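Local coordinates for protocatechuate decarboxylase (Klebsiella pneumoniae, PDB 5O3M), which decarboxylates 3,4-dihydroxybenzoate (protocatechuate) to catechol as a UbiD-family enzyme dependent on prenylated flavin, and can run in reverse to carboxylate catechols, at residues A[174-179]-A[273-278]. Residues are numbered along the deposited sequence; the frame is centred on the assembly and turned at random.
Sequences ALASDP and VPEKAI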
ATOM      1  N   ALA A 174     -42.499   0.281  22.974  1.00 45.95           N
ATOM      2  CA  ALA A 174     -42.983   1.518  23.566  1.00 47.57           C
ATOM      3  C   ALA A 174     -43.914   2.231  22.595  1.00 53.61           C
ATOM      4  O   ALA A 174     -43.596   2.372  21.409  1.00 54.54           O
ATOM      5  CB  ALA A 174     -41.813   2.428  23.944  1.00 36.45           C
ATOM      6  N   LEU A 175     -45.070   2.656  23.103  1.00 49.02           N
ATOM      7  CA  LEU A 175     -45.929   3.627  22.439  1.00 52.13           C
ATOM      8  C   LEU A 175     -45.857   4.942  23.204  1.00 58.32           C
ATOM      9  O   LEU A 175     -45.826   4.948  24.437  1.00 57.68           O
ATOM     10  CB  LEU A 175     -47.378   3.142  22.366  1.00 46.96           C
ATOM     11  CG  LEU A 175     -47.696   2.303  21.131  1.00 51.10           C
ATOM     12  CD1 LEU A 175     -46.757   1.117  21.018  1.00 46.20           C
ATOM     13  CD2 LEU A 175     -49.136   1.848  21.174  1.00 51.42           C
ATOM     14  N   ALA A 176     -45.818   6.050  22.470  1.00 60.23           N
ATOM     15  CA  ALA A 176     -45.687   7.365  23.085  1.00 58.65           C
ATOM     16  C   ALA A 176     -46.084   8.430  22.070  1.00 57.47           C
ATOM     17  O   ALA A 176     -46.081   8.192  20.858  1.00 60.85           O
ATOM     18  CB  ALA A 176     -44.264   7.610  23.595  1.00 50.16           C
ATOM     19  N   SER A 177     -46.413   9.613  22.591  1.00 52.52           N
ATOM     20  CA  SER A 177     -46.875  10.753  21.812  1.00 56.74           C
ATOM     21  C   SER A 177     -46.156  12.016  22.272  1.00 61.36           C
ATOM     22  O   SER A 177     -45.683  12.109  23.407  1.00 61.24           O
ATOM     23  CB  SER A 177     -48.399  10.971  21.954  1.00 57.19           C
ATOM     24  OG  SER A 177     -49.130   9.767  21.809  1.00 61.15           O
ATOM     25  N   ASP A 178     -46.114  12.999  21.382  1.00 63.02           N
ATOM     26  CA  ASP A 178     -45.537  14.294  21.712  1.00 65.03           C
ATOM     27  C   ASP A 178     -46.365  14.969  22.809  1.00 73.56           C
ATOM     28  O   ASP A 178     -47.601  14.993  22.727  1.00 72.46           O
ATOM     29  CB  ASP A 178     -45.495  15.164  20.451  1.00 69.68           C
ATOM     30  CG  ASP A 178     -44.774  16.477  20.659  1.00 72.18           C
ATOM     31  OD1 ASP A 178     -43.526  16.474  20.679  1.00 71.59           O
ATOM     32  OD2 ASP A 178     -45.459  17.512  20.787  1.00 74.08           O
ATOM     33  N   PRO A 179     -45.728  15.538  23.846  1.00 72.17           N
ATOM     34  CA  PRO A 179     -46.516  16.120  24.954  1.00 63.44           C
ATOM     35  C   PRO A 179     -47.289  17.365  24.564  1.00 68.17           C
ATOM     36  O   PRO A 179     -48.249  17.718  25.257  1.00 75.63           O
ATOM     37  CB  PRO A 179     -45.455  16.439  26.016  1.00 61.96           C
ATOM     38  CG  PRO A 179     -44.202  16.716  25.197  1.00 64.19           C
ATOM     39  CD  PRO A 179     -44.277  15.763  24.014  1.00 62.88           C
ATOM     40  N   VAL A 273     -52.594   5.626  32.312  1.00 50.21           N
ATOM     41  CA  VAL A 273     -51.876   6.721  31.665  1.00 53.11           C
ATOM     42  C   VAL A 273     -52.602   7.074  30.376  1.00 54.70           C
ATOM     43  O   VAL A 273     -53.143   6.182  29.706  1.00 53.22           O
ATOM     44  CB  VAL A 273     -50.403   6.365  31.391  1.00 56.04           C
ATOM     45  CG1 VAL A 273     -49.637   6.171  32.697  1.00 52.89           C
ATOM     46  CG2 VAL A 273     -50.307   5.134  30.481  1.00 51.94           C
ATOM     47  N   PRO A 274     -52.640   8.354  29.995  1.00 57.30           N
ATOM     48  CA  PRO A 274     -53.290   8.788  28.737  1.00 59.65           C
ATOM     49  C   PRO A 274     -52.468   8.438  27.494  1.00 62.29           C
ATOM     50  O   PRO A 274     -51.818   9.273  26.861  1.00 60.95           O
ATOM     51  CB  PRO A 274     -53.415  10.300  28.937  1.00 61.65           C
ATOM     52  CG  PRO A 274     -52.210  10.650  29.785  1.00 61.74           C
ATOM     53  CD  PRO A 274     -52.017   9.478  30.720  1.00 57.96           C
ATOM     54  N   GLU A 275     -52.493   7.159  27.121  1.00 57.06           N
ATOM     55  CA  GLU A 275     -51.700   6.683  25.995  1.00 53.29           C
ATOM     56  C   GLU A 275     -52.159   5.276  25.636  1.00 56.74           C
ATOM     57  O   GLU A 275     -52.622   4.523  26.500  1.00 56.00           O
ATOM     58  CB  GLU A 275     -50.202   6.704  26.326  1.00 50.35           C
ATOM     59  CG  GLU A 275     -49.297   6.184  25.217  1.00 53.04           C
ATOM     60  CD  GLU A 275     -49.354   7.035  23.967  1.00 56.86           C
ATOM     61  OE1 GLU A 275     -50.085   6.652  23.029  1.00 56.60           O
ATOM     62  OE2 GLU A 275     -48.669   8.084  23.926  1.00 58.10           O
ATOM     63  N   LYS A 276     -52.041   4.940  24.354  1.00 58.20           N
ATOM     64  CA  LYS A 276     -52.562   3.677  23.853  1.00 55.93           C
ATOM     65  C   LYS A 276     -51.658   2.517  24.261  1.00 55.30           C
ATOM     66  O   LYS A 276     -50.471   2.690  24.548  1.00 51.35           O
ATOM     67  CB  LYS A 276     -52.695   3.710  22.328  1.00 47.32           C
ATOM     68  CG  LYS A 276     -53.616   4.792  21.785  1.00 55.78           C
ATOM     69  CD  LYS A 276     -55.041   4.643  22.338  1.00 62.53           C
ATOM     70  CE  LYS A 276     -55.980   5.750  21.841  1.00 61.76           C
ATOM     71  NZ  LYS A 276     -55.579   7.104  22.310  1.00 62.80           N
ATOM     72  N   ALA A 277     -52.245   1.316  24.278  1.00 47.60           N
ATOM     73  CA  ALA A 277     -51.514   0.071  24.463  1.00 42.54           C
ATOM     74  C   ALA A 277     -51.962  -0.925  23.400  1.00 43.39           C
ATOM     75  O   ALA A 277     -53.007  -0.746  22.769  1.00 50.77           O
ATOM     76  CB  ALA A 277     -51.737  -0.506  25.864  1.00 41.78           C
ATOM     77  N   ILE A 278     -51.161  -1.971  23.191  1.00 38.96           N
ATOM     78  CA  ILE A 278     -51.525  -3.026  22.244  1.00 44.61           C
ATOM     79  C   ILE A 278     -52.600  -3.901  22.887  1.00 44.75           C
ATOM     80  O   ILE A 278     -52.356  -4.562  23.902  1.00 44.80           O
ATOM     81  CB  ILE A 278     -50.307  -3.863  21.824  1.00 47.49           C
ATOM     82  CG1 ILE A 278     -49.200  -2.974  21.237  1.00 47.83           C
ATOM     83  CG2 ILE A 278     -50.707  -4.896  20.761  1.00 44.71           C
ATOM     84  CD1 ILE A 278     -49.568  -2.325  19.926  1.00 48.90           C
TER
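Ser177 and Glu275 make the one hydrogen bond that crosses between 174-179 and 273-278. Ser177 OG donates to Glu275 OE2 at 2.7 Å and meets its syn lone pair, on the side of the other carboxylate oxygen. Ser177 N also lies near OE2, but its angle is poor for a bond. The carboxylate sits over the backbone of 174-179, with OE2 3.2 Å from Ala176 CA. With CG anti to the backbone N (chi1 178°), the Glu275 chain reaches toward 174-179, and its bend at chi2 turns the carboxylate so that OE1 comes back to Lys276 N.

The other oxygen, OE1, has two partners. Lys276 N bonds to it at 2.9 Å from the anti side, 23° out of the carboxylate plane. Tyr251 OH bonds to the same oxygen. This buried carboxylate therefore has partners on both oxygens, which limits its rotation.

Both segments belong to the Rift-related domain of the UbiD family. Strands 174-177 and 276-278 run nearly antiparallel (161°), but their axes stay 7.3 Å apart and no backbone hydrogen bond joins them. Strand 276-278 pairs instead with 266-269. Strand 224-230 also joins the two: the backbone of Thr227 bonds to Leu175, and its OG1 bonds to Lys276 O.

Leu175 CD2 packs beside the Lys276 carbonyl, 3.7 Å from Lys276 O, with Lys276 CB also near. The apolar contact is looser: the same methyl approaches Ile278 CD1 at 4.4 Å.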